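Local coordinates for UPF0749 protein MT1873 (Mycobacterium tuberculosis, PDB 3GMG), which is of unknown function but belongs to the UPF0749 (DUF881) family and probably acts at the cell membrane, at residues Asp83-Gly88 / Thr94-Val99; Gly124-Val129 / Gly134-Gln139; Ala23-Ile26 / Ala30-Ala33. All coordinates share one frame; numbering follows the deposited sequence.

Interaction 1 (Asp83-Gly88 / Thr94-Val99); sequences DTWVVG and TVDTKV
Asp96 turns CG to the side of its own backbone N (chi1 -65°), and Trp85 holds CG between its backbone N and carbonyl carbon (chi1 47°). These two torsions bring the carboxylate and the indole together at the open end of an antiparallel beta hairpin, away from the loop that connects strands 86-87 and 92-95. Val87 and Thr94 form the hydrogen-bonded pair. Val86 and Val95 form the next, non-hydrogen-bonded pair, with CA atoms 4.6 Å apart.

Beyond them the Asp96 side chain takes over the pairing. Its OD1 accepts from Trp85 N at 2.9 Å on the syn side, somewhat out of the carboxylate plane. Its OD2 accepts from Thr84 OG1 at 2.6 Å through the syn lone pair. Both oxygens therefore grip the chain at consecutive residues, which fixes the rotation of the carboxylate. Asp96 N returns a bond to Trp85 O. Arg150 makes a long, weak ion pair with Asp96 OD2, and Thr84 OG1 is also bonded to Gly81 N.

One face of the indole is met by Asp96 OD1, with the ring and carboxylate planes 71° apart. Trp85 CH2 comes to 3.1 Å from Thr97 N at a slant. Trp85 CZ3 is 3.7 Å from Thr94 CG2, the two side chains lying side by side. Residues Val95 to Lys98 form a type I' turn, closed by backbone bonds in both directions between its ends. On the other face of the hairpin Val86 and Val95 pack together, and Val86 also meets Pro51 and Ile55 of helix 51-63. That valine face joins the hairpin to the rest of the domain. At the turn, Thr97 OG1 donates to Asp96 O at 2.5 Å, in the carbonyl plane and on a lone pair.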
ATOM      1  N   ASP A  83       3.035  -0.286   2.048  1.00 19.39           N
ATOM      2  CA  ASP A  83       4.005  -0.505   0.978  1.00 20.34           C
ATOM      3  C   ASP A  83       5.066  -1.541   1.306  1.00 20.24           C
ATOM      4  O   ASP A  83       6.065  -1.648   0.598  1.00 21.27           O
ATOM      5  CB  ASP A  83       4.671   0.827   0.556  1.00 20.31           C
ATOM      6  CG  ASP A  83       5.482   1.497   1.673  1.00 23.78           C
ATOM      7  OD1 ASP A  83       5.273   1.221   2.871  1.00 23.61           O
ATOM      8  OD2 ASP A  83       6.347   2.351   1.349  1.00 27.28           O
ATOM      9  N   THR A  84       4.852  -2.327   2.364  1.00 19.97           N
ATOM     10  CA  THR A  84       5.791  -3.381   2.703  1.00 20.30           C
ATOM     11  C   THR A  84       5.933  -4.360   1.551  1.00 21.13           C
ATOM     12  O   THR A  84       4.944  -4.748   0.939  1.00 22.12           O
ATOM     13  CB  THR A  84       5.355  -4.126   3.978  1.00 19.51           C
ATOM     14  OG1 THR A  84       5.634  -3.297   5.109  1.00 18.29           O
ATOM     15  CG2 THR A  84       6.103  -5.454   4.118  1.00 19.29           C
ATOM     16  N   TRP A  85       7.176  -4.730   1.262  1.00 22.08           N
ATOM     17  CA  TRP A  85       7.486  -5.690   0.203  1.00 23.08           C
ATOM     18  C   TRP A  85       8.302  -6.824   0.779  1.00 22.13           C
ATOM     19  O   TRP A  85       9.000  -6.646   1.777  1.00 21.38           O
ATOM     20  CB  TRP A  85       8.252  -5.025  -0.961  1.00 23.82           C
ATOM     21  CG  TRP A  85       9.423  -4.136  -0.561  1.00 26.39           C
ATOM     22  CD1 TRP A  85       9.410  -2.772  -0.448  1.00 28.76           C
ATOM     23  CD2 TRP A  85      10.767  -4.545  -0.241  1.00 27.76           C
ATOM     24  NE1 TRP A  85      10.649  -2.308  -0.070  1.00 30.11           N
ATOM     25  CE2 TRP A  85      11.499  -3.374   0.065  1.00 29.40           C
ATOM     26  CE3 TRP A  85      11.418  -5.786  -0.181  1.00 28.80           C
ATOM     27  CZ2 TRP A  85      12.853  -3.407   0.425  1.00 30.22           C
ATOM     28  CZ3 TRP A  85      12.761  -5.820   0.190  1.00 29.12           C
ATOM     29  CH2 TRP A  85      13.464  -4.636   0.476  1.00 29.69           C
ATOM     30  N   VAL A  86       8.195  -7.986   0.148  1.00 21.84           N
ATOM     31  CA  VAL A  86       8.989  -9.152   0.522  1.00 21.44           C
ATOM     32  C   VAL A  86       9.657  -9.716  -0.728  1.00 21.78           C
ATOM     33  O   VAL A  86       8.986 -10.009  -1.717  1.00 22.04           O
ATOM     34  CB  VAL A  86       8.121 -10.254   1.164  1.00 21.26           C
ATOM     35  CG1 VAL A  86       9.000 -11.389   1.691  1.00 21.54           C
ATOM     36  CG2 VAL A  86       7.239  -9.670   2.277  1.00 21.41           C
ATOM     37  N   VAL A  87      10.973  -9.869  -0.662  1.00 22.14           N
ATOM     38  CA  VAL A  87      11.731 -10.508  -1.748  1.00 22.94           C
ATOM     39  C   VAL A  87      12.663 -11.545  -1.143  1.00 23.36           C
ATOM     40  O   VAL A  87      12.691 -11.740   0.074  1.00 23.50           O
ATOM     41  CB  VAL A  87      12.534  -9.480  -2.589  1.00 23.13           C
ATOM     42  CG1 VAL A  87      11.612  -8.442  -3.203  1.00 23.75           C
ATOM     43  CG2 VAL A  87      13.619  -8.821  -1.759  1.00 23.60           C
ATOM     44  N   GLY A  88      13.404 -12.239  -1.997  1.00 23.35           N
ATOM     45  CA  GLY A  88      14.380 -13.197  -1.549  1.00 23.28           C
ATOM     46  C   GLY A  88      14.024 -14.618  -1.897  1.00 23.09           C
ATOM     47  O   GLY A  88      13.339 -14.882  -2.882  1.00 23.76           O
ATOM     48  N   THR A  94      13.872 -10.968   2.519  1.00 20.90           N
ATOM     49  CA  THR A  94      14.121  -9.566   2.819  1.00 21.20           C
ATOM     50  C   THR A  94      12.772  -8.857   2.863  1.00 21.16           C
ATOM     51  O   THR A  94      12.055  -8.791   1.864  1.00 21.17           O
ATOM     52  CB  THR A  94      15.062  -8.896   1.776  1.00 21.57           C
ATOM     53  OG1 THR A  94      16.283  -9.641   1.705  1.00 23.93           O
ATOM     54  CG2 THR A  94      15.377  -7.462   2.160  1.00 22.85           C
ATOM     55  N   VAL A  95      12.427  -8.351   4.044  1.00 20.76           N
ATOM     56  CA  VAL A  95      11.191  -7.607   4.254  1.00 20.31           C
ATOM     57  C   VAL A  95      11.556  -6.160   4.577  1.00 20.63           C
ATOM     58  O   VAL A  95      12.184  -5.889   5.605  1.00 20.21           O
ATOM     59  CB  VAL A  95      10.356  -8.209   5.412  1.00 20.19           C
ATOM     60  CG1 VAL A  95       8.997  -7.524   5.488  1.00 20.05           C
ATOM     61  CG2 VAL A  95      10.173  -9.729   5.239  1.00 19.85           C
ATOM     62  N   ASP A  96      11.212  -5.231   3.688  1.00 21.37           N
ATOM     63  CA  ASP A  96      11.555  -3.813   3.861  1.00 22.52           C
ATOM     64  C   ASP A  96      13.029  -3.603   4.277  1.00 23.39           C
ATOM     65  O   ASP A  96      13.335  -2.928   5.256  1.00 23.57           O
ATOM     66  CB  ASP A  96      10.587  -3.165   4.859  1.00 22.51           C
ATOM     67  CG  ASP A  96       9.160  -3.139   4.345  1.00 23.16           C
ATOM     68  OD1 ASP A  96       8.947  -3.399   3.141  1.00 25.28           O
ATOM     69  OD2 ASP A  96       8.243  -2.861   5.145  1.00 23.14           O
ATOM     70  N   THR A  97      13.921  -4.232   3.517  1.00 25.04           N
ATOM     71  CA  THR A  97      15.386  -4.159   3.691  1.00 26.16           C
ATOM     72  C   THR A  97      15.955  -5.043   4.793  1.00 25.97           C
ATOM     73  O   THR A  97      17.177  -5.187   4.879  1.00 27.08           O
ATOM     74  CB  THR A  97      15.947  -2.711   3.907  1.00 26.54           C
ATOM     75  OG1 THR A  97      15.811  -2.323   5.280  1.00 28.52           O
ATOM     76  CG2 THR A  97      15.272  -1.696   2.982  1.00 27.31           C
ATOM     77  N   LYS A  98      15.108  -5.636   5.636  1.00 24.85           N
ATOM     78  CA  LYS A  98      15.600  -6.515   6.687  1.00 24.61           C
ATOM     79  C   LYS A  98      15.574  -7.965   6.250  1.00 23.17           C
ATOM     80  O   LYS A  98      14.528  -8.495   5.863  1.00 22.15           O
ATOM     81  CB  LYS A  98      14.789  -6.330   7.965  1.00 24.70           C
ATOM     82  CG  LYS A  98      14.886  -4.920   8.502  1.00 27.58           C
ATOM     83  CD  LYS A  98      14.606  -4.880   9.970  1.00 30.07           C
ATOM     84  CE  LYS A  98      14.689  -3.466  10.491  1.00 30.80           C
ATOM     85  NZ  LYS A  98      14.044  -3.363  11.813  1.00 32.43           N
ATOM     86  N   VAL A  99      16.738  -8.609   6.315  1.00 22.30           N
ATOM     87  CA  VAL A  99      16.871 -10.001   5.935  1.00 22.04           C
ATOM     88  C   VAL A  99      16.517 -10.876   7.132  1.00 21.32           C
ATOM     89  O   VAL A  99      17.111 -10.756   8.211  1.00 21.77           O
ATOM     90  CB  VAL A  99      18.290 -10.329   5.411  1.00 22.42           C
ATOM     91  CG1 VAL A  99      18.365 -11.788   4.992  1.00 23.59           C
ATOM     92  CG2 VAL A  99      18.668  -9.383   4.247  1.00 23.50           C
TER
HETATM   93  O   HOH W   1       8.702  -0.560   2.385  1.00 37.60           O

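Interaction 2 (Gly124-Val129 / Gly134-Gln139); sequences GAQDGV and GRMVVQ
Gln126 and Val129 are the helix residues that meet Met136 of the strand and Gly134 just before it. Gly124 stands at the N-cap of helix 125-131, and its O accepts from Gly128 N. Gln126, in the first turn, makes the first side-chain contact. It is extended, with CG anti to the backbone N (chi1 -178°), and lies across the Met136 side chain. Its CB is 3.9 Å from Met136 SD. Met136 bends at chi3 (-77°), which brings CE to 3.9 Å from Gln126 CA.

The Gln126 amide has two roles. OE1 takes hydrogen bonds from two waters, one of which accepts from Met136 N while the other donates to Met136 O. NE2 donates to Met119 O and Asn120 OD1. Val129 points toward the strand. Its CG1 comes to 3.5 Å from Arg135 N, and its O accepts from Gly134 N at 2.9 Å.

The axes of helix segment 125-129 and strand segment 135-139 run at 140°. Strand 135-141 is outermost, within this chain, in the five-stranded sheet and pairs with strand 37-43. Val129 reaches Ile42 of that strand and Val53 of helix 51-63, while Met136 packs on Ile40 and on Met119 of helix 112-119.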
ATOM      1  N   GLY A 124      -4.354 -21.076   0.994  1.00 23.53           N
ATOM      2  CA  GLY A 124      -3.536 -19.894   1.203  1.00 23.12           C
ATOM      3  C   GLY A 124      -2.186 -20.174   1.836  1.00 22.61           C
ATOM      4  O   GLY A 124      -1.542 -21.197   1.562  1.00 22.21           O
ATOM      5  N   ALA A 125      -1.764 -19.258   2.699  1.00 21.30           N
ATOM      6  CA  ALA A 125      -0.412 -19.272   3.239  1.00 20.23           C
ATOM      7  C   ALA A 125      -0.120 -20.525   4.046  1.00 19.28           C
ATOM      8  O   ALA A 125       0.962 -21.108   3.913  1.00 18.83           O
ATOM      9  CB  ALA A 125      -0.168 -18.039   4.098  1.00 20.62           C
ATOM     10  N   GLN A 126      -1.047 -20.956   4.894  1.00 17.49           N
ATOM     11  CA  GLN A 126      -0.770 -22.125   5.735  1.00 17.34           C
ATOM     12  C   GLN A 126      -0.599 -23.368   4.883  1.00 17.71           C
ATOM     13  O   GLN A 126       0.284 -24.191   5.154  1.00 17.45           O
ATOM     14  CB  GLN A 126      -1.827 -22.368   6.815  1.00 16.87           C
ATOM     15  CG  GLN A 126      -1.465 -23.569   7.682  1.00 16.79           C
ATOM     16  CD  GLN A 126      -2.255 -23.729   8.954  1.00 17.26           C
ATOM     17  OE1 GLN A 126      -1.908 -24.581   9.766  1.00 17.86           O
ATOM     18  NE2 GLN A 126      -3.327 -22.926   9.157  1.00 15.83           N
ATOM     19  N   ASP A 127      -1.436 -23.526   3.865  1.00 18.27           N
ATOM     20  CA  ASP A 127      -1.269 -24.665   2.964  1.00 18.08           C
ATOM     21  C   ASP A 127       0.052 -24.591   2.218  1.00 18.26           C
ATOM     22  O   ASP A 127       0.691 -25.635   1.989  1.00 18.96           O
ATOM     23  CB  ASP A 127      -2.461 -24.791   2.011  1.00 19.03           C
ATOM     24  CG  ASP A 127      -3.631 -25.504   2.647  1.00 19.90           C
ATOM     25  OD1 ASP A 127      -3.483 -26.095   3.737  1.00 24.74           O
ATOM     26  OD2 ASP A 127      -4.719 -25.500   2.036  1.00 25.76           O
ATOM     27  N   GLY A 128       0.492 -23.377   1.883  1.00 17.76           N
ATOM     28  CA  GLY A 128       1.810 -23.175   1.266  1.00 18.14           C
ATOM     29  C   GLY A 128       2.958 -23.561   2.178  1.00 18.92           C
ATOM     30  O   GLY A 128       3.985 -24.095   1.733  1.00 20.03           O
ATOM     31  N   VAL A 129       2.811 -23.258   3.461  1.00 18.77           N
ATOM     32  CA  VAL A 129       3.803 -23.656   4.438  1.00 18.79           C
ATOM     33  C   VAL A 129       3.866 -25.175   4.540  1.00 19.25           C
ATOM     34  O   VAL A 129       4.960 -25.772   4.519  1.00 19.55           O
ATOM     35  CB  VAL A 129       3.496 -23.046   5.821  1.00 18.65           C
ATOM     36  CG1 VAL A 129       4.376 -23.670   6.885  1.00 17.72           C
ATOM     37  CG2 VAL A 129       3.647 -21.508   5.787  1.00 19.07           C
ATOM     38  N   GLY A 134       6.865 -27.319   6.091  1.00 19.14           N
ATOM     39  CA  GLY A 134       6.831 -26.485   7.292  1.00 18.29           C
ATOM     40  C   GLY A 134       5.587 -26.680   8.140  1.00 18.60           C
ATOM     41  O   GLY A 134       4.708 -27.492   7.833  1.00 18.61           O
ATOM     42  N   ARG A 135       5.534 -25.941   9.241  1.00 18.35           N
ATOM     43  CA  ARG A 135       4.449 -26.003  10.222  0.50 18.06           C
ATOM     44  C   ARG A 135       4.091 -24.584  10.615  1.00 17.22           C
ATOM     45  O   ARG A 135       4.992 -23.785  10.786  1.00 16.15           O
ATOM     46  CB  ARG A 135       4.920 -26.706  11.504  0.50 18.83           C
ATOM     47  CG  ARG A 135       4.405 -28.106  11.709  0.50 21.91           C
ATOM     48  CD  ARG A 135       4.289 -28.392  13.204  0.50 24.59           C
ATOM     49  NE  ARG A 135       5.454 -27.927  13.968  0.50 27.75           N
ATOM     50  CZ  ARG A 135       5.377 -27.464  15.214  0.50 28.67           C
ATOM     51  NH1 ARG A 135       4.194 -27.399  15.807  0.50 29.10           N
ATOM     52  NH2 ARG A 135       6.467 -27.055  15.865  0.50 29.45           N
ATOM     53  N   MET A 136       2.812 -24.316  10.831  1.00 15.41           N
ATOM     54  CA  MET A 136       2.352 -23.070  11.398  1.00 14.32           C
ATOM     55  C   MET A 136       1.641 -23.352  12.707  1.00 13.99           C
ATOM     56  O   MET A 136       0.845 -24.291  12.796  1.00 15.23           O
ATOM     57  CB  MET A 136       1.368 -22.374  10.440  1.00 14.13           C
ATOM     58  CG  MET A 136       0.864 -20.988  10.895  1.00 12.12           C
ATOM     59  SD  MET A 136      -0.407 -20.207   9.742  1.00  9.10           S
ATOM     60  CE  MET A 136       0.698 -19.646   8.437  1.00 16.27           C
ATOM     61  N   VAL A 137       1.933 -22.545  13.721  1.00 12.43           N
ATOM     62  CA  VAL A 137       1.193 -22.544  14.993  1.00 12.58           C
ATOM     63  C   VAL A 137       0.533 -21.165  15.122  1.00 12.28           C
ATOM     64  O   VAL A 137       1.177 -20.137  14.936  1.00 12.60           O
ATOM     65  CB  VAL A 137       2.109 -22.795  16.212  1.00 13.05           C
ATOM     66  CG1 VAL A 137       1.299 -22.747  17.520  1.00 14.38           C
ATOM     67  CG2 VAL A 137       2.840 -24.130  16.058  1.00 15.71           C
ATOM     68  N   VAL A 138      -0.758 -21.147  15.445  1.00 12.58           N
ATOM     69  CA  VAL A 138      -1.535 -19.919  15.583  1.00 13.77           C
ATOM     70  C   VAL A 138      -2.014 -19.800  17.019  1.00 13.47           C
ATOM     71  O   VAL A 138      -2.808 -20.620  17.478  1.00 15.43           O
ATOM     72  CB  VAL A 138      -2.756 -19.954  14.633  1.00 14.17           C
ATOM     73  CG1 VAL A 138      -3.560 -18.675  14.762  1.00 15.14           C
ATOM     74  CG2 VAL A 138      -2.311 -20.131  13.193  1.00 16.13           C
ATOM     75  N   GLN A 139      -1.520 -18.808  17.734  1.00 12.42           N
ATOM     76  CA  GLN A 139      -1.885 -18.578  19.129  1.00 12.25           C
ATOM     77  C   GLN A 139      -2.761 -17.322  19.231  1.00 12.13           C
ATOM     78  O   GLN A 139      -2.302 -16.216  19.008  1.00 13.09           O
ATOM     79  CB  GLN A 139      -0.625 -18.418  19.990  1.00 12.98           C
ATOM     80  CG  GLN A 139      -0.886 -18.069  21.449  1.00 13.51           C
ATOM     81  CD  GLN A 139      -1.494 -19.230  22.195  1.00 16.12           C
ATOM     82  OE1 GLN A 139      -0.829 -20.251  22.408  1.00 16.12           O
ATOM     83  NE2 GLN A 139      -2.782 -19.133  22.532  1.00 17.48           N
TER
HETATM   84  O   HOH W   2       0.705 -25.907   9.757  1.00 20.83           O
HETATM   85  O   HOH W   3      -2.175 -24.246  12.423  1.00 32.49           O

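Interaction 3 (Ala23-Ile26 / Ala30-Ala33); sequences ALSI and AVGA
Ser25 O is gripped by two successive backbone N-H groups, those of Ala30 and Val31. Ala30 N donates at 2.8 Å to Ser25 O and lies in its carbonyl plane. Val31 N adds a weak bond to Ser25 O at 3.4 Å. The Ala30 CB methyl sits beside the same oxygen, 3.5 Å from Ser25 O. The two bonds tie the last turn of helix 20-27 to the chain that leaves it, so residues 30-32 fold back beside the helix end and lead into strand 33-35 at Ala33.

Apolar contacts begin at Val31. With chi1 -60°, it puts CG1 anti to the carbonyl carbon and CG2 between the backbone N and carbonyl carbon, where CG2 meets Ser25 CB at 3.6 Å. The same methyl touches Ile26 CG1, the two side chains crossing at about a right angle. Ile26 CG2 reaches Ala33 CB at 3.9 Å.

Ser25 OG is bonded to Leu21 O within the helix. The second subunit packs on this region: its Leu21 touches Ser25 and Ala30, and its Gln159 touches Ile26. The backbone carbonyl is the polar link between the two segments. Methyl and methylene groups supply the rest, consistent with a mainly apolar helix end that also serves the dimer interface.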
ATOM      1  N   ALA A  23      -4.189   7.636  17.014  1.00 29.19           N
ATOM      2  CA  ALA A  23      -4.818   6.799  15.991  1.00 28.36           C
ATOM      3  C   ALA A  23      -4.038   6.876  14.680  1.00 27.40           C
ATOM      4  O   ALA A  23      -3.690   5.850  14.097  1.00 26.34           O
ATOM      5  CB  ALA A  23      -6.266   7.209  15.772  1.00 28.71           C
ATOM      6  N   LEU A  24      -3.748   8.098  14.244  1.00 26.25           N
ATOM      7  CA  LEU A  24      -2.950   8.335  13.034  1.00 25.39           C
ATOM      8  C   LEU A  24      -1.577   7.691  13.163  1.00 24.05           C
ATOM      9  O   LEU A  24      -1.094   7.043  12.229  1.00 22.75           O
ATOM     10  CB  LEU A  24      -2.804   9.846  12.785  1.00 26.04           C
ATOM     11  CG  LEU A  24      -2.055  10.330  11.539  1.00 26.55           C
ATOM     12  CD1 LEU A  24      -2.700   9.841  10.241  1.00 27.89           C
ATOM     13  CD2 LEU A  24      -1.977  11.862  11.554  1.00 27.70           C
ATOM     14  N   SER A  25      -0.956   7.861  14.329  1.00 22.93           N
ATOM     15  CA  SER A  25       0.396   7.372  14.546  1.00 22.21           C
ATOM     16  C   SER A  25       0.440   5.853  14.509  1.00 21.03           C
ATOM     17  O   SER A  25       1.395   5.265  13.986  1.00 20.31           O
ATOM     18  CB  SER A  25       0.960   7.894  15.867  1.00 22.41           C
ATOM     19  OG  SER A  25       1.123   9.300  15.794  1.00 24.21           O
ATOM     20  N   ILE A  26      -0.604   5.209  15.026  1.00 19.99           N
ATOM     21  CA  ILE A  26      -0.680   3.748  14.924  1.00 19.97           C
ATOM     22  C   ILE A  26      -0.894   3.316  13.479  1.00 19.58           C
ATOM     23  O   ILE A  26      -0.211   2.409  12.992  1.00 18.57           O
ATOM     24  CB  ILE A  26      -1.758   3.143  15.834  1.00 20.09           C
ATOM     25  CG1 ILE A  26      -1.351   3.290  17.301  1.00 21.22           C
ATOM     26  CG2 ILE A  26      -1.964   1.648  15.484  1.00 20.60           C
ATOM     27  CD1 ILE A  26      -2.479   2.944  18.264  1.00 23.12           C
ATOM     28  N   ALA A  30       3.965   4.795  13.066  1.00 20.14           N
ATOM     29  CA  ALA A  30       4.867   5.731  13.751  1.00 20.42           C
ATOM     30  C   ALA A  30       5.132   5.368  15.212  1.00 19.94           C
ATOM     31  O   ALA A  30       6.177   5.737  15.769  1.00 21.12           O
ATOM     32  CB  ALA A  30       4.310   7.152  13.670  1.00 20.30           C
ATOM     33  N   VAL A  31       4.181   4.679  15.840  1.00 19.14           N
ATOM     34  CA  VAL A  31       4.297   4.265  17.234  1.00 18.45           C
ATOM     35  C   VAL A  31       3.818   2.828  17.373  1.00 17.81           C
ATOM     36  O   VAL A  31       3.156   2.278  16.481  1.00 17.13           O
ATOM     37  CB  VAL A  31       3.462   5.158  18.156  1.00 19.40           C
ATOM     38  CG1 VAL A  31       3.933   6.629  18.037  1.00 20.54           C
ATOM     39  CG2 VAL A  31       1.977   5.028  17.847  1.00 17.20           C
ATOM     40  N   GLY A  32       4.176   2.233  18.500  1.00 16.88           N
ATOM     41  CA  GLY A  32       3.728   0.900  18.838  1.00 16.43           C
ATOM     42  C   GLY A  32       2.244   0.819  19.117  1.00 15.76           C
ATOM     43  O   GLY A  32       1.566   1.839  19.317  1.00 16.80           O
ATOM     44  N   ALA A  33       1.739  -0.400  19.140  1.00 14.73           N
ATOM     45  CA  ALA A  33       0.342  -0.677  19.432  1.00 14.30           C
ATOM     46  C   ALA A  33       0.221  -1.941  20.251  1.00 13.61           C
ATOM     47  O   ALA A  33       1.095  -2.810  20.219  1.00 13.93           O
ATOM     48  CB  ALA A  33      -0.433  -0.830  18.150  1.00 14.49           C
TER

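Overall arrangement
This chain is the C-terminal part of the protein and carries the DUF881 region, which holds all three contacts. They follow the chain in the order interaction 3, interaction 1, interaction 2, and none touches another. The centres of interactions 1 and 3 are about 21 Å apart. Those of interactions 2 and 3 are about 28 Å apart, on opposite sides of the chain's centre. Interaction 1 lies in the small three-stranded sheet, and interaction 2 at an outermost strand, within this chain, of the five-stranded sheet. Both pack on helix 51-63. The second subunit packs mainly on interaction 3, at the N-terminal helix, reaches interaction 1 at Asp83, and does not touch interaction 2.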